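Local coordinates for RING finger protein unkempt homolog (Mus musculus, PDB 5ELK) that binds specific RNA sequences through clustered CCCH zinc fingers and represses translation, controlling the early morphology of cortical neurons, at residues Val10-Cys19 / Cys32-Arg42; Ser53-Trp64 / Cys76-Gln85. One frame throughout, in Å; residues are numbered along the deposited sequence.

Each interaction closes a CCCH zinc finger in the same way: two loops are joined by a single beta bridge, and three of the four zinc ligands come from the paired segments. Both are partly buried and approach G5 of chain B. Interaction 1, the more extensive, lies nearer the centre of the chain; there a lysine and an arginine grip backbone carbonyls, and the lysine also pairs with Asp40 in a salt bridge. Interaction 2 sits farther out, about 16 Å away between centres. Its backbone bonds are few, and Trp64 gives the largest single share of its buried surface. The two touch where Thr81 OG1 probably hydrogen-bonds to Arg41 O, so the N-cap of helix 82-86 meets residues 32-42.

Interaction 1 of 2, residues Val10-Cys19 / Cys32-Arg42; sequences VLGNYKTEPC and CPYYHNSKDRR. With ZN (zinc ion), chain C; nucleotides of chain B.
Lys15 runs its side chain across segment 32-42 and ends among three acceptors. Its CB rests on Asp40 O, CG lies near Tyr34 O, and CD and CE pass Asp40 OD1. The chain is extended up to CE and bends at the last torsion (chi4 -56°), bringing Lys15 NZ to Cys32 O at 2.8 Å, nearly along the C=O axis, and to Tyr34 O at 2.9 Å, above that carbonyl's plane. Lys15 NZ also makes a salt bridge to Asp40 OD2 (2.9 Å). Asp40 OD2 also receives His36 N and, at 3.0 Å in the ring plane, His36 ND1; this probably fixes the imidazole whose NE2 binds zinc with Cys19, Cys32 and Cys26. From the other end, the Arg42 guanidinium lies edge-on to two carbonyls, Arg42 NH2 meeting Leu11 O at 2.6 Å and NH1 meeting Tyr14 O at 3.0 Å. Tyr35 pairs its backbone with Glu17 and Cys19, while Pro18 CB packs over its ring face in a CH-pi contact. The whole joins helix 7-13 to the zinc-finger loops, with Thr83 of helix 82-86 against Tyr14, Lys15 and Arg42.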
# COMPACT_ATOMS: atom_id res chain seq x y z
N VAL A 10 3.43 -9.46 -0.36
CA VAL A 10 3.11 -8.09 -0.00
C VAL A 10 2.11 -7.57 -1.01
O VAL A 10 1.08 -7.00 -0.65
CB VAL A 10 4.37 -7.21 -0.03
CG1 VAL A 10 4.02 -5.72 0.16
CG2 VAL A 10 5.35 -7.67 1.02
N LEU A 11 2.42 -7.80 -2.28
CA LEU A 11 1.58 -7.34 -3.39
C LEU A 11 0.16 -7.85 -3.26
O LEU A 11 -0.79 -7.11 -3.49
CB LEU A 11 2.13 -7.83 -4.72
CG LEU A 11 2.10 -6.86 -5.90
CD1 LEU A 11 2.20 -7.66 -7.20
CD2 LEU A 11 0.89 -5.91 -5.92
N GLY A 12 0.01 -9.11 -2.90
CA GLY A 12 -1.30 -9.74 -2.87
C GLY A 12 -2.11 -9.48 -1.61
O GLY A 12 -3.33 -9.56 -1.65
N ASN A 13 -1.43 -9.12 -0.52
CA ASN A 13 -2.06 -9.15 0.80
C ASN A 13 -1.88 -7.92 1.68
O ASN A 13 -2.63 -7.73 2.63
CB ASN A 13 -1.57 -10.39 1.56
CG ASN A 13 -1.76 -11.66 0.77
OD1 ASN A 13 -0.80 -12.39 0.50
ND2 ASN A 13 -3.00 -11.93 0.37
N TYR A 14 -0.89 -7.08 1.38
CA TYR A 14 -0.57 -5.93 2.23
C TYR A 14 -1.77 -5.02 2.50
O TYR A 14 -2.36 -4.48 1.57
CB TYR A 14 0.55 -5.12 1.60
CG TYR A 14 1.07 -4.00 2.47
CD1 TYR A 14 1.89 -4.28 3.53
CD2 TYR A 14 0.75 -2.68 2.21
CE1 TYR A 14 2.39 -3.27 4.33
CE2 TYR A 14 1.24 -1.66 3.01
CZ TYR A 14 2.06 -1.97 4.06
OH TYR A 14 2.58 -0.99 4.87
N LYS A 15 -2.10 -4.84 3.77
CA LYS A 15 -3.26 -4.05 4.22
C LYS A 15 -4.58 -4.42 3.55
O LYS A 15 -5.43 -3.58 3.32
CB LYS A 15 -2.97 -2.56 4.09
CG LYS A 15 -2.00 -2.10 5.15
CD LYS A 15 -1.56 -0.68 4.95
CE LYS A 15 -0.56 -0.27 6.02
NZ LYS A 15 -1.09 -0.48 7.40
N THR A 16 -4.73 -5.71 3.30
CA THR A 16 -5.95 -6.28 2.74
C THR A 16 -6.92 -6.60 3.87
O THR A 16 -8.13 -6.74 3.65
CB THR A 16 -5.60 -7.56 1.95
OG1 THR A 16 -4.98 -7.18 0.72
CG2 THR A 16 -6.83 -8.40 1.66
N GLU A 17 -6.38 -6.71 5.08
CA GLU A 17 -7.14 -7.16 6.23
C GLU A 17 -6.82 -6.33 7.48
O GLU A 17 -5.81 -5.63 7.52
CB GLU A 17 -6.85 -8.65 6.48
CG GLU A 17 -7.53 -9.58 5.47
CD GLU A 17 -7.11 -11.03 5.61
OE1 GLU A 17 -5.89 -11.30 5.61
OE2 GLU A 17 -7.99 -11.91 5.71
N PRO A 18 -7.71 -6.39 8.48
CA PRO A 18 -7.60 -5.52 9.66
C PRO A 18 -6.73 -6.05 10.79
O PRO A 18 -6.76 -7.25 11.10
CB PRO A 18 -9.05 -5.39 10.14
CG PRO A 18 -9.70 -6.67 9.70
CD PRO A 18 -9.00 -7.09 8.43
N CYS A 19 -5.99 -5.15 11.42
CA CYS A 19 -5.13 -5.51 12.53
C CYS A 19 -5.94 -6.06 13.70
O CYS A 19 -6.93 -5.46 14.11
CB CYS A 19 -4.35 -4.28 13.00
SG CYS A 19 -2.97 -4.66 14.05
N CYS A 32 2.99 -2.01 9.85
CA CYS A 32 1.98 -3.04 10.11
C CYS A 32 1.22 -3.43 8.84
O CYS A 32 0.48 -2.61 8.29
CB CYS A 32 0.98 -2.58 11.17
SG CYS A 32 -0.23 -3.85 11.53
N PRO A 33 1.35 -4.69 8.40
CA PRO A 33 0.77 -5.12 7.12
C PRO A 33 -0.75 -5.31 7.14
O PRO A 33 -1.31 -5.91 6.22
CB PRO A 33 1.46 -6.45 6.86
CG PRO A 33 1.73 -7.00 8.24
CD PRO A 33 2.02 -5.80 9.10
N TYR A 34 -1.41 -4.81 8.18
CA TYR A 34 -2.86 -4.89 8.29
C TYR A 34 -3.39 -3.46 8.37
O TYR A 34 -2.63 -2.54 8.63
CB TYR A 34 -3.25 -5.73 9.51
CG TYR A 34 -2.72 -7.15 9.45
CD1 TYR A 34 -3.29 -8.10 8.60
CD2 TYR A 34 -1.64 -7.55 10.22
CE1 TYR A 34 -2.80 -9.40 8.53
CE2 TYR A 34 -1.14 -8.85 10.16
CZ TYR A 34 -1.72 -9.77 9.31
OH TYR A 34 -1.24 -11.06 9.26
N TYR A 35 -4.68 -3.27 8.10
CA TYR A 35 -5.24 -1.92 8.06
C TYR A 35 -5.97 -1.57 9.33
O TYR A 35 -6.54 -2.44 10.00
CB TYR A 35 -6.12 -1.69 6.82
CG TYR A 35 -7.49 -2.36 6.84
CD1 TYR A 35 -8.53 -1.85 7.60
CD2 TYR A 35 -7.74 -3.47 6.06
CE1 TYR A 35 -9.78 -2.46 7.59
CE2 TYR A 35 -8.97 -4.08 6.05
CZ TYR A 35 -9.99 -3.57 6.81
OH TYR A 35 -11.22 -4.19 6.79
N HIS A 36 -5.94 -0.28 9.65
CA HIS A 36 -6.41 0.22 10.93
C HIS A 36 -7.59 1.16 10.73
O HIS A 36 -8.41 1.34 11.62
CB HIS A 36 -5.26 0.94 11.63
CG HIS A 36 -4.05 0.07 11.81
ND1 HIS A 36 -3.21 -0.28 10.77
CD2 HIS A 36 -3.55 -0.54 12.91
CE1 HIS A 36 -2.25 -1.06 11.23
NE2 HIS A 36 -2.43 -1.23 12.53
N ASN A 37 -7.68 1.74 9.54
CA ASN A 37 -8.81 2.59 9.20
C ASN A 37 -9.15 2.49 7.71
O ASN A 37 -8.59 1.65 6.99
CB ASN A 37 -8.53 4.04 9.61
CG ASN A 37 -7.17 4.54 9.15
OD1 ASN A 37 -6.94 4.75 7.97
ND2 ASN A 37 -6.27 4.74 10.10
N SER A 38 -10.07 3.33 7.25
CA SER A 38 -10.52 3.31 5.87
C SER A 38 -9.46 3.88 4.95
O SER A 38 -9.28 3.41 3.83
CB SER A 38 -11.82 4.11 5.72
OG SER A 38 -11.63 5.47 6.09
N LYS A 39 -8.75 4.89 5.45
CA LYS A 39 -7.70 5.57 4.68
C LYS A 39 -6.39 4.77 4.60
O LYS A 39 -5.46 5.15 3.89
CB LYS A 39 -7.45 6.96 5.28
CG LYS A 39 -8.52 7.98 4.91
CD LYS A 39 -8.55 9.19 5.84
CE LYS A 39 -7.71 10.35 5.33
NZ LYS A 39 -6.25 10.12 5.52
N ASP A 40 -6.36 3.65 5.31
CA ASP A 40 -5.19 2.76 5.40
C ASP A 40 -5.50 1.48 4.63
O ASP A 40 -4.62 0.68 4.31
CB ASP A 40 -4.97 2.43 6.88
CG ASP A 40 -3.63 1.80 7.15
OD1 ASP A 40 -2.65 2.14 6.46
OD2 ASP A 40 -3.55 0.97 8.08
N ARG A 41 -6.78 1.31 4.32
CA ARG A 41 -7.28 0.07 3.75
C ARG A 41 -6.88 -0.08 2.30
O ARG A 41 -6.67 0.90 1.58
CB ARG A 41 -8.80 0.01 3.88
CG ARG A 41 -9.43 -1.25 3.35
CD ARG A 41 -10.86 -1.36 3.81
NE ARG A 41 -11.78 -1.53 2.69
CZ ARG A 41 -12.05 -2.69 2.10
NH1 ARG A 41 -11.46 -3.80 2.52
NH2 ARG A 41 -12.90 -2.74 1.09
N ARG A 42 -6.80 -1.33 1.87
CA ARG A 42 -6.44 -1.66 0.50
C ARG A 42 -7.30 -2.81 0.00
O ARG A 42 -7.32 -3.89 0.60
CB ARG A 42 -4.95 -2.03 0.44
CG ARG A 42 -4.49 -2.59 -0.87
CD ARG A 42 -2.99 -2.42 -1.03
NE ARG A 42 -2.48 -2.98 -2.28
CZ ARG A 42 -2.05 -4.23 -2.42
NH1 ARG A 42 -2.06 -5.05 -1.38
NH2 ARG A 42 -1.59 -4.65 -3.59
ZN ZN C . -1.71 -3.02 13.13
P G B 5 5.39 11.00 2.49
OP1 G B 5 4.62 12.16 1.97
OP2 G B 5 6.57 11.25 3.36
O5' G B 5 4.44 10.01 3.31
C5' G B 5 3.06 9.90 3.01
C4' G B 5 2.46 8.65 3.60
O4' G B 5 2.85 7.50 2.80
C3' G B 5 2.87 8.33 5.04
O3' G B 5 1.77 7.76 5.75
C2' G B 5 3.96 7.28 4.85
O2' G B 5 4.13 6.41 5.95
C1' G B 5 3.46 6.53 3.62
N9 G B 5 4.52 5.88 2.84
C8 G B 5 5.53 6.50 2.14
N7 G B 5 6.32 5.65 1.55
C5 G B 5 5.82 4.40 1.89
C6 G B 5 6.27 3.10 1.54
O6 G B 5 7.23 2.79 0.84
N1 G B 5 5.48 2.11 2.10
C2 G B 5 4.37 2.34 2.88
N2 G B 5 3.73 1.25 3.32
N3 G B 5 3.94 3.55 3.21
C4 G B 5 4.70 4.52 2.68

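Interaction 2 of 2, residues Ser53-Trp64 / Cys76-Gln85. With ZN (zinc ion), chain D; nucleotides of chain B.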
# COMPACT_ATOMS: atom_id res chain seq x y z
N SER A 53 -4.45 5.07 -11.11
CA SER A 53 -4.78 6.49 -10.92
C SER A 53 -5.71 6.71 -9.72
O SER A 53 -6.58 5.89 -9.45
CB SER A 53 -5.41 7.05 -12.20
OG SER A 53 -6.36 6.14 -12.73
N PRO A 54 -5.53 7.84 -8.99
CA PRO A 54 -6.39 8.17 -7.85
C PRO A 54 -7.84 8.48 -8.24
O PRO A 54 -8.05 9.06 -9.30
CB PRO A 54 -5.76 9.46 -7.30
CG PRO A 54 -4.39 9.51 -7.87
CD PRO A 54 -4.48 8.84 -9.19
N CYS A 55 -8.80 8.09 -7.40
CA CYS A 55 -10.18 8.52 -7.58
C CYS A 55 -10.30 9.97 -7.14
O CYS A 55 -10.00 10.30 -6.00
CB CYS A 55 -11.14 7.64 -6.77
SG CYS A 55 -12.91 8.07 -6.98
N PRO A 56 -10.73 10.87 -8.05
CA PRO A 56 -10.80 12.29 -7.69
C PRO A 56 -12.00 12.64 -6.81
O PRO A 56 -12.11 13.79 -6.37
CB PRO A 56 -10.90 12.98 -9.05
CG PRO A 56 -11.53 11.96 -9.91
CD PRO A 56 -11.03 10.64 -9.47
N ASN A 57 -12.86 11.66 -6.53
CA ASN A 57 -13.92 11.84 -5.54
C ASN A 57 -13.35 11.61 -4.15
O ASN A 57 -14.01 11.85 -3.15
CB ASN A 57 -15.10 10.88 -5.77
CG ASN A 57 -15.71 11.01 -7.15
OD1 ASN A 57 -15.97 12.11 -7.63
ND2 ASN A 57 -15.96 9.88 -7.80
N VAL A 58 -12.12 11.11 -4.08
CA VAL A 58 -11.48 10.84 -2.80
C VAL A 58 -10.24 11.69 -2.66
O VAL A 58 -10.03 12.31 -1.63
CB VAL A 58 -11.08 9.37 -2.67
CG1 VAL A 58 -10.49 9.11 -1.27
CG2 VAL A 58 -12.28 8.50 -2.94
N LYS A 59 -9.43 11.71 -3.71
CA LYS A 59 -8.22 12.51 -3.69
C LYS A 59 -8.46 13.85 -4.37
O LYS A 59 -8.52 13.93 -5.60
CB LYS A 59 -7.05 11.78 -4.35
CG LYS A 59 -5.74 12.49 -4.10
CD LYS A 59 -4.61 11.94 -4.93
CE LYS A 59 -3.26 12.49 -4.48
NZ LYS A 59 -2.14 11.87 -5.23
N HIS A 60 -8.59 14.89 -3.57
CA HIS A 60 -8.74 16.24 -4.07
C HIS A 60 -7.39 16.95 -3.98
O HIS A 60 -6.99 17.38 -2.90
CB HIS A 60 -9.81 16.97 -3.26
CG HIS A 60 -11.16 16.34 -3.35
ND1 HIS A 60 -11.60 15.39 -2.44
CD2 HIS A 60 -12.18 16.50 -4.23
CE1 HIS A 60 -12.82 15.01 -2.76
NE2 HIS A 60 -13.20 15.67 -3.84
N GLY A 61 -6.68 17.02 -5.10
CA GLY A 61 -5.37 17.65 -5.13
C GLY A 61 -4.28 16.78 -4.56
O GLY A 61 -3.81 15.83 -5.19
N ASP A 62 -3.88 17.11 -3.33
CA ASP A 62 -2.74 16.47 -2.68
C ASP A 62 -3.19 15.67 -1.46
O ASP A 62 -2.43 14.87 -0.92
CB ASP A 62 -1.75 17.54 -2.25
CG ASP A 62 -2.36 18.53 -1.28
OD1 ASP A 62 -3.60 18.66 -1.29
OD2 ASP A 62 -1.60 19.16 -0.52
N GLU A 63 -4.43 15.90 -1.01
CA GLU A 63 -4.94 15.22 0.18
C GLU A 63 -5.80 14.00 -0.16
O GLU A 63 -6.73 14.08 -0.95
CB GLU A 63 -5.74 16.18 1.06
CG GLU A 63 -5.22 16.30 2.49
CD GLU A 63 -4.25 17.45 2.68
OE1 GLU A 63 -3.02 17.20 2.70
OE2 GLU A 63 -4.71 18.61 2.81
N TRP A 64 -5.45 12.86 0.44
CA TRP A 64 -6.30 11.69 0.42
C TRP A 64 -7.39 11.93 1.46
O TRP A 64 -7.09 12.32 2.59
CB TRP A 64 -5.48 10.42 0.73
CG TRP A 64 -4.65 9.97 -0.45
CD1 TRP A 64 -3.35 10.30 -0.73
CD2 TRP A 64 -5.09 9.14 -1.54
NE1 TRP A 64 -2.96 9.72 -1.91
CE2 TRP A 64 -4.01 9.01 -2.43
CE3 TRP A 64 -6.29 8.50 -1.84
CZ2 TRP A 64 -4.09 8.26 -3.59
CZ3 TRP A 64 -6.37 7.76 -3.00
CH2 TRP A 64 -5.28 7.65 -3.86
N CYS A 76 -15.26 0.87 -7.48
CA CYS A 76 -14.58 1.94 -8.21
C CYS A 76 -13.30 1.43 -8.87
O CYS A 76 -12.52 0.71 -8.26
CB CYS A 76 -14.26 3.12 -7.30
SG CYS A 76 -14.00 4.66 -8.22
N GLN A 77 -13.11 1.81 -10.12
CA GLN A 77 -11.96 1.38 -10.92
C GLN A 77 -10.80 2.36 -10.79
O GLN A 77 -9.97 2.50 -11.68
CB GLN A 77 -12.38 1.23 -12.38
CG GLN A 77 -13.47 0.20 -12.57
CD GLN A 77 -12.92 -1.17 -12.84
OE1 GLN A 77 -12.34 -1.41 -13.90
NE2 GLN A 77 -13.09 -2.09 -11.90
N TYR A 78 -10.76 3.04 -9.65
CA TYR A 78 -9.71 4.00 -9.34
C TYR A 78 -9.25 3.73 -7.92
O TYR A 78 -9.99 3.12 -7.14
CB TYR A 78 -10.27 5.41 -9.44
CG TYR A 78 -10.58 5.86 -10.86
CD1 TYR A 78 -11.78 5.53 -11.47
CD2 TYR A 78 -9.67 6.61 -11.58
CE1 TYR A 78 -12.06 5.94 -12.76
CE2 TYR A 78 -9.94 7.03 -12.86
CZ TYR A 78 -11.14 6.69 -13.45
OH TYR A 78 -11.41 7.10 -14.73
N CYS A 79 -8.06 4.20 -7.57
CA CYS A 79 -7.55 4.01 -6.21
C CYS A 79 -8.27 4.91 -5.21
O CYS A 79 -8.57 6.05 -5.51
CB CYS A 79 -6.05 4.28 -6.17
SG CYS A 79 -5.07 3.07 -7.08
N HIS A 80 -8.52 4.37 -4.02
CA HIS A 80 -9.23 5.07 -2.96
C HIS A 80 -8.35 5.39 -1.75
O HIS A 80 -8.77 6.11 -0.84
CB HIS A 80 -10.43 4.23 -2.49
CG HIS A 80 -11.66 4.41 -3.32
ND1 HIS A 80 -12.81 3.67 -3.13
CD2 HIS A 80 -11.93 5.26 -4.35
CE1 HIS A 80 -13.72 4.04 -4.01
NE2 HIS A 80 -13.22 5.00 -4.76
N THR A 81 -7.13 4.86 -1.74
CA THR A 81 -6.16 5.21 -0.71
C THR A 81 -4.76 5.20 -1.28
O THR A 81 -4.49 4.57 -2.30
CB THR A 81 -6.17 4.22 0.46
OG1 THR A 81 -5.65 2.96 0.02
CG2 THR A 81 -7.56 4.03 1.01
N ARG A 82 -3.87 5.91 -0.59
CA ARG A 82 -2.50 6.05 -1.02
C ARG A 82 -1.87 4.68 -1.03
O ARG A 82 -1.05 4.34 -1.90
CB ARG A 82 -1.76 6.98 -0.07
CG ARG A 82 -0.25 7.05 -0.28
CD ARG A 82 0.39 7.98 0.75
NE ARG A 82 0.04 9.38 0.51
CZ ARG A 82 -0.60 10.16 1.38
NH1 ARG A 82 -0.98 9.72 2.57
NH2 ARG A 82 -0.87 11.41 1.05
N THR A 83 -2.27 3.86 -0.06
CA THR A 83 -1.75 2.51 -0.01
C THR A 83 -2.15 1.72 -1.24
O THR A 83 -1.35 0.94 -1.77
CB THR A 83 -2.24 1.78 1.24
OG1 THR A 83 -1.92 2.58 2.39
CG2 THR A 83 -1.55 0.43 1.35
N GLU A 84 -3.39 1.90 -1.70
CA GLU A 84 -3.86 1.19 -2.88
C GLU A 84 -3.06 1.57 -4.11
O GLU A 84 -2.86 0.76 -5.01
CB GLU A 84 -5.34 1.46 -3.14
CG GLU A 84 -6.24 0.60 -2.29
CD GLU A 84 -7.64 0.51 -2.84
OE1 GLU A 84 -8.08 1.41 -3.58
OE2 GLU A 84 -8.30 -0.50 -2.53
N GLN A 85 -2.60 2.81 -4.14
CA GLN A 85 -1.83 3.27 -5.28
C GLN A 85 -0.37 2.80 -5.18
O GLN A 85 0.19 2.27 -6.14
CB GLN A 85 -1.89 4.79 -5.35
CG GLN A 85 -1.19 5.37 -6.55
CD GLN A 85 -1.26 6.87 -6.60
OE1 GLN A 85 -1.01 7.55 -5.60
NE2 GLN A 85 -1.60 7.42 -7.76
ZN ZN D . -13.99 6.01 -6.37
P G B 5 5.39 11.00 2.49
OP1 G B 5 4.62 12.16 1.97
OP2 G B 5 6.57 11.25 3.36
O5' G B 5 4.44 10.01 3.31
C5' G B 5 3.06 9.90 3.01
C4' G B 5 2.46 8.65 3.60
O4' G B 5 2.85 7.50 2.80
C3' G B 5 2.87 8.33 5.04
O3' G B 5 1.77 7.76 5.75
C2' G B 5 3.96 7.28 4.85
O2' G B 5 4.13 6.41 5.95
C1' G B 5 3.46 6.53 3.62
N9 G B 5 4.52 5.88 2.84
C8 G B 5 5.53 6.50 2.14
N7 G B 5 6.32 5.65 1.55
C5 G B 5 5.82 4.40 1.89
C6 G B 5 6.27 3.10 1.54
O6 G B 5 7.23 2.79 0.84
N1 G B 5 5.48 2.11 2.10
C2 G B 5 4.37 2.34 2.88
N2 G B 5 3.73 1.25 3.32
N3 G B 5 3.94 3.55 3.21
C4 G B 5 4.70 4.52 2.68
P U B 3 3.35 8.37 -9.95
OP1 U B 3 4.53 9.25 -9.75
OP2 U B 3 3.24 7.49 -11.14
O5' U B 3 3.26 7.44 -8.66
C5' U B 3 2.04 7.31 -7.94
C4' U B 3 2.30 7.19 -6.47
O4' U B 3 2.96 5.92 -6.20
C3' U B 3 3.22 8.27 -5.90
O3' U B 3 2.86 8.52 -4.54
C2' U B 3 4.58 7.59 -5.94
O2' U B 3 5.55 8.14 -5.07
C1' U B 3 4.21 6.16 -5.56
N1 U B 3 5.17 5.13 -5.99
C2 U B 3 5.44 4.08 -5.12
O2 U B 3 4.91 3.95 -4.03
N3 U B 3 6.36 3.15 -5.58
C4 U B 3 7.04 3.18 -6.77
O4 U B 3 7.84 2.28 -7.04
C5 U B 3 6.71 4.30 -7.61
C6 U B 3 5.81 5.21 -7.21
O HOH W 1 -0.35 13.63 -1.43
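Cys79 ties its backbone to both sides of Pro54: Cys79 N donates to Ser53 O (2.9 Å, N-H...O 171°), and Cys79 O accepts from Cys55 N at 2.8 Å. This single bridge brings together Cys55 and His80, which bind zinc through SG and NE2 with Cys76 and Cys70. Cys55 O is satisfied twice within its own loop, by Val58 N and Lys59 N. Within 76-85, Glu84 OE1 takes His80 N at 3.0 Å and has a salt-bridge partner in Arg43. Thr81 OG1 caps helix 82-86 by accepting from Glu84 N, and probably bonds onward to Arg41 O.

Trp64 contributes surface instead of bonds. Its indole lies flat over the start of the helix: Arg82 CB stands 3.7 Å from the centroid of the five-membered ring, and Lys59 CD covers the opposite face. Arg82 CG is anti to the backbone N (chi1 171°) and the chain folds at chi3, setting the guanidinium at 77° to the indole between Trp64 CD1 and the sugar of G5 of chain B. A serine in place of Trp64 would probably open a gap above Thr81 and leave Arg82 free to swing from the RNA. Trp64 NE1, Arg82 NE and Gln85 OE1 are buried without a partner, whereas Gln85 NE2 bonds weakly to Ser52 O and a water joins Arg82 NH2, weakly, to Asp62 O. Metal ligation and two backbone bonds thus supply the polar hold, and van der Waals packing probably helps to position Arg82 and Gln85 against the RNA sugars.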